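PDB 5NDX: glycosyl hydrolase from Rhizobium leguminosarum bv. trifolii, which probably hydrolyses O-glycosidic bonds as a family 39 glycoside hydrolase, being the bacterial orthologue of human alpha-L-iduronidase. Local coordinates for residues A[285-288]-A[289-292]; A[413-417]-A[418-422]; A[107-110]-A[111-114]; A[169-172]-A[173-177]; A[611-614]-A[615-619]. The protein carries 2 engineered substitutions. All coordinates share one frame; numbering follows the deposited sequence. Where two conformers were deposited one is given.

Followed from the N terminus, the five local contacts lie in series; none nests in or crosses another. Contact 3 closes the loop that enters helix 110-131, and contact 4 the turn leading from helix 155-171 to strand 179-184; both belong to the TIM barrel, their centres about 19 Å apart. Contact 1 is one turn inside helix 282-300. Contact 2 closes the bend between strands 407-413 and 422-431 of the large mixed sheet and touches contact 1, chiefly through R290 and D416, which ties barrel to sheet. Contact 5, about 26 Å from contact 1 at the nearest atoms, tightens the last connection of the small C-terminal sheet.

Contact 1 (A[285-288]-A[289-292]); sequences AGII and ARII
I292 lies one helical turn beyond I288, and its side chain runs back along that turn. Its CB faces the carbonyl oxygen of I288 at 3.6 Å. The next carbon, CG1, stands anti to its own carbonyl carbon (chi1 -73°), a placement that brings it to 3.4 Å from I288 O. At the tip, CD1 stays 3.5 Å from that oxygen and also meets CG2 of I288 at 3.9 Å. The two isoleucines therefore lie side by side and point the same way, a ridge of branched carbons suited to a buried helix face. The same oxygen accepts the N-H of I292 (N to O 3.1 Å, nearly straight at 166°), so the side chain rests on the carbonyl that its backbone grips. This is the i to i+4 pattern of an alpha helix, and A289, R290 and I291 repeat it on A285, G286 and I287.

On another face I287 and R290 meet at an angle, CD1 of I287 touching CD of R290 at 4.0 Å. The arginine chain is extended, carrying its guanidinium beyond the helix to a salt bridge with D416 and a hydrogen bond with T235. G286 has no side chain, and OG of S414 comes within 3.3 Å of its carbonyl carbon. Helix 282-300 joins barrel strands 261-263 and 307-310. It packs between two other helices: A285, I288 and I292 face helix 364-372, while I287 and I291 lean on helix 235-252.

Contact 2 (A[413-417]-A[418-422]); sequences HSVDA and INRSG
V415 and R420 cross at about a right angle, the valine methyls meeting the flat end of the arginine. CG2 of V415 stands over one face of the guanidinium, 4.0 Å above its plane and displaced toward the rim. The other methyl, CG1, approaches NH2 of R420 at 3.9 Å. The arginine reaches this place because its chain doubles back, with bends at chi2 (-110°) and chi3 (-55°); an extended chain would leave the valine behind. Valine suits the spot, since its two methyls give the guanidinium a short, broad apolar surface. A417 supplies the inner side of the fold-back: its CB meets CG of R420 at 3.7 Å and lies obliquely to the guanidinium. The small methyl leaves room for the long chain to pass.

The bend belongs to the connection between strands 407-413 and 422-431, which are not neighbours in the nine-stranded mixed sheet, and it leans on the TIM barrel. D416 points away from R420 toward the barrel, where its carboxylate accepts from T235 and its carbonyl oxygen pairs with Y283. I418 likewise turns from the arginine and packs on P233, W278 and Y283.

Inside the bend a water lies 2.7 Å from A417 O and 2.9 Å from R420 O, bridging two carbonyls that share no direct bond; other acceptors nearby compete for its protons. At the exit, G422 adopts a positive phi of 136°, a backbone shape in which any CB would collide with the carbonyl oxygen of S421.

Contact 3 (A[107-110]-A[111-114]); sequences YEDM and DQVR
The backbone comes through D109 in an extended shape and turns helical at M110, so that D109 is the N-cap of helix 110-131 and its carbonyl oxygen takes the N-H of V113 at 3.1 Å (166°). The D109 side chain caps the first turn: with CG anti to the backbone N (chi1 179°), OD1 swings round to accept from D111 N at 2.9 Å, met nearly along its C-O axis. Its carboxyl carbon also lies against CG of Q112, 3.8 Å away.

V113 is buried against N161 and A165 of helix 155-171, and its CG2 lies 4.1 Å from SD of the bent M110. R114 curls back, laying one face of its guanidinium over M110 O, while NH1 makes a weak, salt-bridging bond to D111 OD1 (2.9 Å).

Replacing D109 by an alanine would probably leave D111 N without its capping acceptor and fray the start of the helix.

D109 OD1 and D111 OD2 stand 4.2 Å apart, a repulsive pair that the helix N-terminus, with its first-turn N-H groups, and the positive charge of R114 are likely to offset.

Contact 4 (A[169-172]-A[173-177]); sequences GLDA and IDPSL
L170 O takes two N-H groups near the C-terminal end of helix 155-171, where the chain leaves the helix of a beta-alpha-beta unit of the TIM barrel and heads for strand 179-184. The bond from D174 N is short and nearly straight, 2.7 Å and 171°, arriving almost along the C=O direction. I173 N adds a second, 3.1 Å long, from well above the carbonyl plane. Together they hold the chain close to the last turns as it leaves the helix.

Beside this pair, D171 and P175 meet at a slant. OD1 of D171 lies 3.3 Å from CA of P175 and close to its CB as well. The aspartate can reach there because its CG is anti to the carbonyl carbon (chi1 -75°), which throws the carboxylate over the departing chain; the same oxygen is salt-bridged to R213. P175 suits the second place of the type I turn from D174 to L177, since its ring holds phi near the -60° that this place demands, and it has no N-H to leave without a partner.

The turn brings the chain back under the helix, so that L177 CD1 meets L170 CD2 at 4.2 Å in the buried layer beside F141 of strand 140-142. R213 also bonds to L177 O, holding both ends of the bend. What positions the turn is D174: its OD2 pairs with R137, and its OD1 makes an Asx turn by accepting from S176 N at 3.1 Å. S176 OG reaches the same oxygen at 2.6 Å, from the same face of the carboxylate plane.

Contact 5 (A[611-614]-A[615-619]); sequences GRRS and ELCLS. Unlike the reference sequence in segment 615-619: L618 (reference Val), S619 (reference Phe). With SO4 (sulfate ion), chain G.
S614 and L616 hold together the bend of a beta-hairpin, the connection between antiparallel strands 601-607 and 618-620 in the C-terminal sheet, a small all-beta unit consistent with the fibronectin type III-like domain of human iduronidase. The hydrogen bond here is a side-chain one. OG of S614 sits between its backbone N and carbonyl carbon (chi1 48°), and from there donates to L616 O at 2.7 Å, tilted moderately from the carbonyl plane. The same hydroxyl accepts from A606 N, so one small residue links the bend to the facing strand; serine suits the place because its short side chain keeps the hydroxyl close to the backbone.

The covalent tie comes next. C617 forms a disulfide with C605, tying the residue just ahead of strand 618-620 to strand 601-607. Its SG packs against the chain of R613, 3.8 Å from CD, although the exact turn of the guanidinium is doubtful, since NH1 clashes with S614 O.

Electrostatics make up the third group. R613 holds CG anti to its backbone N and bends at chi3, which brings NE within 3.4 Å of O4 of a sulfate in a weak hydrogen bond. R607 binds the same anion, probably taken from the crystallisation liquor. With a serine in place of R613 the sulfate is likely to lose this weak bond, and C617 SG the aliphatic chain packed beside it. By van der Waals contact alone, CB of R613 lies 3.5 Å from sulfate O2.

Contact 1 (A[285-288]-A[289-292])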
loop_
_atom_site.group_PDB
_atom_site.type_symbol
_atom_site.label_atom_id
_atom_site.label_comp_id
_atom_site.label_asym_id
_atom_site.label_seq_id
_atom_site.Cartn_x
_atom_site.Cartn_y
_atom_site.Cartn_z
ATOM N N ALA A 285 1.983 -11.892 1.787
ATOM C CA ALA A 285 0.621 -11.510 1.469
ATOM C C ALA A 285 -0.306 -11.915 2.576
ATOM O O ALA A 285 -1.197 -11.149 2.968
ATOM C CB ALA A 285 0.196 -12.150 0.150
ATOM N N GLY A 286 -0.138 -13.163 3.057
ATOM C CA GLY A 286 -0.971 -13.692 4.134
ATOM C C GLY A 286 -0.869 -12.879 5.401
ATOM O O GLY A 286 -1.883 -12.483 6.001
ATOM N N ILE A 287 0.358 -12.585 5.772
ATOM C CA ILE A 287 0.628 -11.891 7.019
ATOM C C ILE A 287 0.152 -10.444 7.021
ATOM O O ILE A 287 -0.324 -9.959 8.040
ATOM C CB ILE A 287 2.131 -12.028 7.424
ATOM C CG1 ILE A 287 2.255 -12.060 8.947
ATOM C CG2 ILE A 287 2.954 -10.873 6.963
ATOM C CD1 ILE A 287 1.799 -13.402 9.522
ATOM N N ILE A 288 0.293 -9.719 5.911
ATOM C CA ILE A 288 -0.327 -8.367 5.800
ATOM C C ILE A 288 -1.849 -8.432 6.022
ATOM O O ILE A 288 -2.439 -7.635 6.785
ATOM C CB ILE A 288 -0.039 -7.765 4.410
ATOM C CG1 ILE A 288 1.463 -7.357 4.304
ATOM C CG2 ILE A 288 -0.874 -6.512 4.133
ATOM C CD1 ILE A 288 1.962 -7.121 2.883
ATOM N N ALA A 289 -2.503 -9.406 5.363
ATOM C CA ALA A 289 -3.916 -9.541 5.509
ATOM C C ALA A 289 -4.306 -9.963 6.945
ATOM O O ALA A 289 -5.316 -9.489 7.502
ATOM C CB ALA A 289 -4.489 -10.476 4.458
ATOM N N ARG A 290 -3.503 -10.840 7.537
ATOM C CA ARG A 290 -3.739 -11.290 8.876
ATOM C C ARG A 290 -3.654 -10.151 9.896
ATOM O O ARG A 290 -4.499 -10.053 10.776
ATOM C CB ARG A 290 -2.779 -12.426 9.227
ATOM C CG ARG A 290 -2.658 -12.741 10.683
ATOM C CD ARG A 290 -1.927 -14.048 10.838
ATOM N NE ARG A 290 -1.567 -14.322 12.206
ATOM C CZ ARG A 290 -2.141 -15.200 13.025
ATOM N NH1 ARG A 290 -3.158 -15.935 12.689
ATOM N NH2 ARG A 290 -1.688 -15.285 14.252
ATOM N N ILE A 291 -2.643 -9.319 9.777
ATOM C CA ILE A 291 -2.509 -8.113 10.607
ATOM C C ILE A 291 -3.735 -7.168 10.461
ATOM O O ILE A 291 -4.326 -6.681 11.458
ATOM C CB ILE A 291 -1.231 -7.391 10.270
ATOM C CG1 ILE A 291 -0.037 -8.168 10.847
ATOM C CG2 ILE A 291 -1.207 -5.970 10.809
ATOM C CD1 ILE A 291 1.274 -7.782 10.218
ATOM N N ILE A 292 -4.144 -6.959 9.222
ATOM C CA ILE A 292 -5.339 -6.190 8.954
ATOM C C ILE A 292 -6.567 -6.795 9.606
ATOM O O ILE A 292 -7.332 -6.088 10.303
ATOM C CB ILE A 292 -5.527 -5.981 7.439
ATOM C CG1 ILE A 292 -4.474 -4.947 6.967
ATOM C CG2 ILE A 292 -6.972 -5.588 7.119
ATOM C CD1 ILE A 292 -4.192 -4.930 5.471
#

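Contact 2 (A[413-417]-A[418-422])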
loop_
_atom_site.group_PDB
_atom_site.type_symbol
_atom_site.label_atom_id
_atom_site.label_comp_id
_atom_site.label_asym_id
_atom_site.label_seq_id
_atom_site.Cartn_x
_atom_site.Cartn_y
_atom_site.Cartn_z
ATOM N N HIS A 413 -5.398 -17.392 4.867
ATOM C CA HIS A 413 -4.899 -18.575 5.608
ATOM C C HIS A 413 -3.452 -18.275 5.912
ATOM O O HIS A 413 -2.609 -18.286 5.019
ATOM C CB HIS A 413 -5.116 -19.795 4.761
ATOM C CG HIS A 413 -5.016 -21.107 5.475
ATOM N ND1 HIS A 413 -5.042 -21.260 6.854
ATOM C CD2 HIS A 413 -4.934 -22.352 4.977
ATOM C CE1 HIS A 413 -4.970 -22.542 7.167
ATOM N NE2 HIS A 413 -4.927 -23.229 6.046
ATOM N N SER A 414 -3.216 -17.852 7.144
ATOM C CA SER A 414 -1.948 -17.308 7.537
ATOM C C SER A 414 -1.750 -17.547 9.034
ATOM O O SER A 414 -2.658 -17.281 9.848
ATOM C CB SER A 414 -1.894 -15.805 7.226
ATOM O OG SER A 414 -0.773 -15.145 7.795
ATOM N N VAL A 415 -0.559 -18.053 9.377
ATOM C CA VAL A 415 -0.080 -18.091 10.773
ATOM C C VAL A 415 1.267 -17.342 10.871
ATOM O O VAL A 415 1.961 -17.131 9.856
ATOM C CB VAL A 415 0.117 -19.546 11.279
ATOM C CG1 VAL A 415 -1.222 -20.322 11.294
ATOM C CG2 VAL A 415 1.129 -20.317 10.417
ATOM N N ASP A 416 1.642 -16.983 12.095
ATOM C CA ASP A 416 2.876 -16.266 12.342
ATOM C C ASP A 416 4.091 -17.071 11.895
ATOM O O ASP A 416 5.022 -16.520 11.297
ATOM C CB ASP A 416 2.969 -15.930 13.836
ATOM C CG ASP A 416 2.032 -14.805 14.232
ATOM O OD1 ASP A 416 1.350 -14.209 13.375
ATOM O OD2 ASP A 416 1.978 -14.477 15.407
ATOM N N ALA A 417 4.072 -18.380 12.137
ATOM C CA ALA A 417 5.237 -19.195 11.777
ATOM C C ALA A 417 5.435 -19.272 10.270
ATOM O O ALA A 417 4.510 -19.579 9.475
ATOM C CB ALA A 417 5.195 -20.584 12.433
ATOM N N ILE A 418 6.667 -19.003 9.880
ATOM C CA ILE A 418 7.067 -18.881 8.469
ATOM C C ILE A 418 7.183 -20.236 7.768
ATOM O O ILE A 418 6.885 -20.379 6.611
ATOM C CB ILE A 418 8.431 -18.156 8.406
ATOM C CG1 ILE A 418 8.225 -16.701 8.877
ATOM C CG2 ILE A 418 8.996 -18.137 6.986
ATOM C CD1 ILE A 418 9.469 -16.118 9.489
ATOM N N ASN A 419 7.613 -21.219 8.518
ATOM C CA ASN A 419 7.999 -22.546 8.113
ATOM C C ASN A 419 6.823 -23.540 8.211
ATOM O O ASN A 419 7.094 -24.724 8.412
ATOM C CB ASN A 419 9.099 -22.995 9.129
ATOM C CG ASN A 419 8.601 -22.908 10.583
ATOM O OD1 ASN A 419 7.957 -23.806 11.052
ATOM N ND2 ASN A 419 8.805 -21.776 11.237
ATOM N N ARG A 420 5.562 -23.073 8.232
ATOM C CA ARG A 420 4.399 -23.961 8.305
ATOM C C ARG A 420 3.677 -23.954 6.973
ATOM O O ARG A 420 3.559 -22.901 6.330
ATOM C CB ARG A 420 3.443 -23.551 9.403
ATOM C CG ARG A 420 4.042 -23.660 10.801
ATOM C CD ARG A 420 3.468 -24.774 11.671
ATOM N NE ARG A 420 2.010 -24.631 11.746
ATOM C CZ ARG A 420 1.325 -23.803 12.549
ATOM N NH1 ARG A 420 1.924 -22.975 13.439
ATOM N NH2 ARG A 420 -0.001 -23.804 12.454
ATOM N N SER A 421 3.278 -25.138 6.543
ATOM C CA SER A 421 2.609 -25.402 5.281
ATOM C C SER A 421 1.353 -26.219 5.596
ATOM O O SER A 421 1.119 -26.612 6.717
ATOM C CB SER A 421 3.516 -26.171 4.322
ATOM O OG SER A 421 3.859 -27.438 4.904
ATOM N N GLY A 422 0.600 -26.573 4.585
ATOM C CA GLY A 422 -0.629 -27.353 4.761
ATOM C C GLY A 422 -1.745 -26.757 3.875
ATOM O O GLY A 422 -1.485 -25.894 2.997
HETATM O O HOH W 1 3.451 -20.141 7.052
#

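Contact 3 (A[107-110]-A[111-114])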
loop_
_atom_site.group_PDB
_atom_site.type_symbol
_atom_site.label_atom_id
_atom_site.label_comp_id
_atom_site.label_asym_id
_atom_site.label_seq_id
_atom_site.Cartn_x
_atom_site.Cartn_y
_atom_site.Cartn_z
ATOM N N TYR A 107 16.049 23.549 18.905
ATOM C CA TYR A 107 14.600 23.830 18.969
ATOM C C TYR A 107 14.170 24.505 20.269
ATOM O O TYR A 107 12.999 24.831 20.431
ATOM C CB TYR A 107 13.775 22.559 18.656
ATOM C CG TYR A 107 13.721 22.265 17.164
ATOM C CD1 TYR A 107 12.862 22.975 16.329
ATOM C CD2 TYR A 107 14.549 21.306 16.582
ATOM C CE1 TYR A 107 12.821 22.730 14.968
ATOM C CE2 TYR A 107 14.502 21.044 15.220
ATOM C CZ TYR A 107 13.636 21.768 14.423
ATOM O OH TYR A 107 13.578 21.539 13.077
ATOM N N GLU A 108 15.129 24.750 21.168
ATOM C CA GLU A 108 14.916 25.603 22.346
ATOM C C GLU A 108 15.206 27.065 22.053
ATOM O O GLU A 108 14.739 27.939 22.768
ATOM C CB GLU A 108 15.756 25.115 23.506
ATOM C CG GLU A 108 15.473 23.653 23.802
ATOM C CD GLU A 108 15.925 23.234 25.176
ATOM O OE1 GLU A 108 15.354 23.761 26.143
ATOM O OE2 GLU A 108 16.819 22.365 25.283
ATOM N N ASP A 109 15.957 27.326 20.988
ATOM C CA ASP A 109 16.149 28.671 20.500
ATOM C C ASP A 109 14.868 29.131 19.810
ATOM O O ASP A 109 14.561 28.675 18.717
ATOM C CB ASP A 109 17.340 28.680 19.537
ATOM C CG ASP A 109 17.617 30.042 18.937
ATOM O OD1 ASP A 109 16.707 30.885 18.809
ATOM O OD2 ASP A 109 18.777 30.253 18.548
ATOM N N MET A 110 14.156 30.070 20.420
ATOM C CA MET A 110 12.870 30.521 19.903
ATOM C C MET A 110 12.883 31.248 18.542
ATOM O O MET A 110 11.822 31.381 17.904
ATOM C CB MET A 110 12.132 31.378 20.949
ATOM C CG MET A 110 11.653 30.573 22.150
ATOM S SD MET A 110 10.403 29.306 21.781
ATOM C CE MET A 110 9.055 30.338 21.200
ATOM N N ASP A 111 14.043 31.733 18.093
ATOM C CA ASP A 111 14.116 32.272 16.727
ATOM C C ASP A 111 14.077 31.155 15.688
ATOM O O ASP A 111 13.512 31.327 14.621
ATOM C CB ASP A 111 15.350 33.142 16.513
ATOM C CG ASP A 111 15.243 34.495 17.216
ATOM O OD1 ASP A 111 14.158 35.128 17.225
ATOM O OD2 ASP A 111 16.267 34.911 17.770
ATOM N N GLN A 112 14.703 30.041 16.009
ATOM C CA GLN A 112 14.642 28.857 15.170
ATOM C C GLN A 112 13.239 28.233 15.167
ATOM O O GLN A 112 12.716 27.895 14.109
ATOM C CB GLN A 112 15.666 27.851 15.614
ATOM C CG GLN A 112 17.085 28.413 15.550
ATOM C CD GLN A 112 18.105 27.322 15.576
ATOM O OE1 GLN A 112 19.257 27.508 15.955
ATOM N NE2 GLN A 112 17.678 26.164 15.191
ATOM N N VAL A 113 12.629 28.145 16.347
ATOM C CA VAL A 113 11.253 27.673 16.489
ATOM C C VAL A 113 10.344 28.459 15.571
ATOM O O VAL A 113 9.533 27.859 14.850
ATOM C CB VAL A 113 10.752 27.739 17.953
ATOM C CG1 VAL A 113 9.264 27.415 18.075
ATOM C CG2 VAL A 113 11.553 26.772 18.816
ATOM N N ARG A 114 10.482 29.786 15.600
ATOM C CA ARG A 114 9.698 30.686 14.733
ATOM C C ARG A 114 10.021 30.564 13.231
ATOM O O ARG A 114 9.142 30.729 12.389
ATOM C CB ARG A 114 9.845 32.157 15.178
ATOM C CG ARG A 114 8.790 32.590 16.187
ATOM C CD ARG A 114 8.823 34.094 16.553
ATOM N NE ARG A 114 9.111 34.180 17.983
ATOM C CZ ARG A 114 10.317 34.258 18.538
ATOM N NH1 ARG A 114 11.428 34.398 17.819
ATOM N NH2 ARG A 114 10.402 34.243 19.848
#

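Contact 4 (A[169-172]-A[173-177])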
loop_
_atom_site.group_PDB
_atom_site.type_symbol
_atom_site.label_atom_id
_atom_site.label_comp_id
_atom_site.label_asym_id
_atom_site.label_seq_id
_atom_site.Cartn_x
_atom_site.Cartn_y
_atom_site.Cartn_z
ATOM N N GLY A 169 2.407 26.801 12.421
ATOM C CA GLY A 169 2.713 26.952 10.995
ATOM C C GLY A 169 1.552 26.601 10.075
ATOM O O GLY A 169 1.282 27.287 9.072
ATOM N N LEU A 170 0.855 25.524 10.411
ATOM C CA LEU A 170 -0.333 25.144 9.631
ATOM C C LEU A 170 -1.478 26.128 9.926
ATOM O O LEU A 170 -2.220 26.487 9.013
ATOM C CB LEU A 170 -0.803 23.724 9.975
ATOM C CG LEU A 170 0.208 22.593 9.723
ATOM C CD1 LEU A 170 -0.314 21.272 10.256
ATOM C CD2 LEU A 170 0.530 22.471 8.250
ATOM N N ASP A 171 -1.672 26.461 11.200
ATOM C CA ASP A 171 -2.782 27.366 11.601
ATOM C C ASP A 171 -2.707 28.741 10.913
ATOM O O ASP A 171 -3.746 29.285 10.585
ATOM C CB ASP A 171 -2.881 27.534 13.132
ATOM C CG ASP A 171 -3.487 26.307 13.825
ATOM O OD1 ASP A 171 -3.792 25.322 13.127
ATOM O OD2 ASP A 171 -3.671 26.311 15.067
ATOM N N ALA A 172 -1.499 29.252 10.619
ATOM C CA ALA A 172 -1.385 30.537 9.894
ATOM C C ALA A 172 -2.124 30.535 8.559
ATOM O O ALA A 172 -2.585 31.554 8.139
ATOM C CB ALA A 172 0.069 30.932 9.671
ATOM N N ILE A 173 -2.226 29.404 7.885
ATOM C CA ILE A 173 -2.935 29.347 6.619
ATOM C C ILE A 173 -4.263 28.633 6.800
ATOM O O ILE A 173 -5.246 29.060 6.206
ATOM C CB ILE A 173 -2.146 28.565 5.552
ATOM C CG1 ILE A 173 -0.821 29.253 5.222
ATOM C CG2 ILE A 173 -3.000 28.352 4.288
ATOM C CD1 ILE A 173 -0.904 30.257 4.087
ATOM N N ASP A 174 -4.306 27.510 7.542
ATOM C CA ASP A 174 -5.541 26.706 7.577
ATOM C C ASP A 174 -5.563 25.711 8.722
ATOM O O ASP A 174 -4.923 24.650 8.624
ATOM C CB ASP A 174 -5.716 26.008 6.223
ATOM C CG ASP A 174 -7.061 25.360 6.052
ATOM O OD1 ASP A 174 -7.870 25.259 7.015
ATOM O OD2 ASP A 174 -7.286 24.907 4.911
ATOM N N PRO A 175 -6.304 26.023 9.801
ATOM C CA PRO A 175 -6.331 25.129 10.956
ATOM C C PRO A 175 -7.031 23.792 10.757
ATOM O O PRO A 175 -6.929 22.911 11.625
ATOM C CB PRO A 175 -7.091 25.944 12.030
ATOM C CG PRO A 175 -6.989 27.352 11.576
ATOM C CD PRO A 175 -7.112 27.230 10.080
ATOM N N SER A 176 -7.748 23.638 9.652
ATOM C CA SER A 176 -8.317 22.356 9.338
ATOM C C SER A 176 -7.303 21.393 8.629
ATOM O O SER A 176 -7.673 20.288 8.277
ATOM C CB SER A 176 -9.590 22.573 8.501
ATOM O OG SER A 176 -9.205 23.019 7.229
ATOM N N LEU A 177 -6.051 21.794 8.399
ATOM C CA LEU A 177 -5.053 20.848 7.892
ATOM C C LEU A 177 -4.704 19.893 9.047
ATOM O O LEU A 177 -4.199 20.350 10.104
ATOM C CB LEU A 177 -3.789 21.552 7.391
ATOM C CG LEU A 177 -4.076 22.460 6.196
ATOM C CD1 LEU A 177 -2.890 23.367 5.911
ATOM C CD2 LEU A 177 -4.517 21.705 4.947
#

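Contact 5 (A[611-614]-A[615-619])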
loop_
_atom_site.group_PDB
_atom_site.type_symbol
_atom_site.label_atom_id
_atom_site.label_comp_id
_atom_site.label_asym_id
_atom_site.label_seq_id
_atom_site.Cartn_x
_atom_site.Cartn_y
_atom_site.Cartn_z
ATOM N N GLY A 611 -17.332 -10.978 -19.496
ATOM C CA GLY A 611 -16.650 -10.982 -20.769
ATOM C C GLY A 611 -16.907 -9.776 -21.694
ATOM O O GLY A 611 -16.394 -9.759 -22.782
ATOM N N ARG A 612 -17.655 -8.759 -21.278
ATOM C CA ARG A 612 -17.914 -7.644 -22.186
ATOM C C ARG A 612 -16.770 -6.624 -22.180
ATOM O O ARG A 612 -16.315 -6.219 -21.126
ATOM C CB ARG A 612 -19.228 -6.959 -21.840
ATOM C CG ARG A 612 -20.426 -7.895 -21.978
ATOM C CD ARG A 612 -21.713 -7.245 -21.479
ATOM N NE ARG A 612 -21.626 -7.024 -20.024
ATOM C CZ ARG A 612 -22.626 -7.159 -19.157
ATOM N NH1 ARG A 612 -23.833 -7.523 -19.538
ATOM N NH2 ARG A 612 -22.421 -6.874 -17.882
ATOM N N ARG A 613 -16.340 -6.223 -23.360
ATOM C CA ARG A 613 -15.323 -5.200 -23.555
ATOM C C ARG A 613 -15.922 -3.827 -23.510
ATOM O O ARG A 613 -17.018 -3.631 -23.982
ATOM C CB ARG A 613 -14.614 -5.368 -24.896
ATOM C CG ARG A 613 -13.245 -4.707 -24.873
ATOM C CD ARG A 613 -12.439 -4.740 -26.186
ATOM N NE ARG A 613 -13.055 -4.268 -27.433
ATOM C CZ ARG A 613 -13.615 -3.084 -27.670
ATOM N NH1 ARG A 613 -13.759 -2.178 -26.725
ATOM N NH2 ARG A 613 -14.091 -2.817 -28.875
ATOM N N SER A 614 -15.204 -2.862 -22.952
ATOM C CA SER A 614 -15.656 -1.464 -22.994
ATOM C C SER A 614 -15.722 -1.127 -24.475
ATOM O O SER A 614 -14.745 -1.376 -25.182
ATOM C CB SER A 614 -14.705 -0.509 -22.279
ATOM O OG SER A 614 -13.366 -0.718 -22.675
ATOM N N GLU A 615 -16.905 -0.676 -24.930
ATOM C CA GLU A 615 -17.188 -0.304 -26.358
ATOM C C GLU A 615 -16.109 0.610 -26.997
ATOM O O GLU A 615 -15.789 0.513 -28.181
ATOM C CB GLU A 615 -18.567 0.372 -26.460
ATOM C CG GLU A 615 -19.719 -0.621 -26.583
ATOM C CD GLU A 615 -21.073 -0.009 -26.245
ATOM O OE1 GLU A 615 -22.029 -0.784 -26.018
ATOM O OE2 GLU A 615 -21.185 1.240 -26.195
ATOM N N LEU A 616 -15.553 1.466 -26.158
ATOM C CA LEU A 616 -14.422 2.281 -26.463
ATOM C C LEU A 616 -13.193 1.604 -25.767
ATOM O O LEU A 616 -13.256 1.240 -24.591
ATOM C CB LEU A 616 -14.744 3.659 -25.864
ATOM C CG LEU A 616 -14.192 5.099 -26.060
ATOM C CD1 LEU A 616 -15.380 6.022 -25.807
ATOM C CD2 LEU A 616 -13.005 5.565 -25.178
ATOM N N CYS A 617 -12.111 1.462 -26.521
ATOM C CA CYS A 617 -10.777 1.388 -25.982
ATOM C C CYS A 617 -10.165 2.797 -25.854
ATOM O O CYS A 617 -10.695 3.735 -26.402
ATOM C CB CYS A 617 -9.950 0.356 -26.776
ATOM S SG CYS A 617 -10.764 -1.290 -26.503
ATOM N N LEU A 618 -9.169 2.938 -24.988
ATOM C CA LEU A 618 -8.448 4.184 -24.748
ATOM C C LEU A 618 -7.120 4.059 -25.468
ATOM O O LEU A 618 -6.370 3.135 -25.179
ATOM C CB LEU A 618 -8.206 4.374 -23.245
ATOM C CG LEU A 618 -7.959 5.789 -22.756
ATOM C CD1 LEU A 618 -6.745 6.391 -23.368
ATOM C CD2 LEU A 618 -9.127 6.609 -23.203
ATOM N N SER A 619 -6.831 4.978 -26.376
ATOM C CA SER A 619 -5.596 5.001 -27.167
ATOM C C SER A 619 -4.615 6.086 -26.747
ATOM O O SER A 619 -4.993 7.035 -26.051
ATOM C CB SER A 619 -5.906 5.224 -28.652
ATOM O OG SER A 619 -6.506 4.060 -29.200
HETATM S S SO4 G . -14.381 -8.406 -28.087
HETATM O O1 SO4 G . -15.113 -9.438 -28.865
HETATM O O2 SO4 G . -14.953 -8.322 -26.725
HETATM O O3 SO4 G . -12.949 -8.777 -28.006
HETATM O O4 SO4 G . -14.508 -7.089 -28.752
#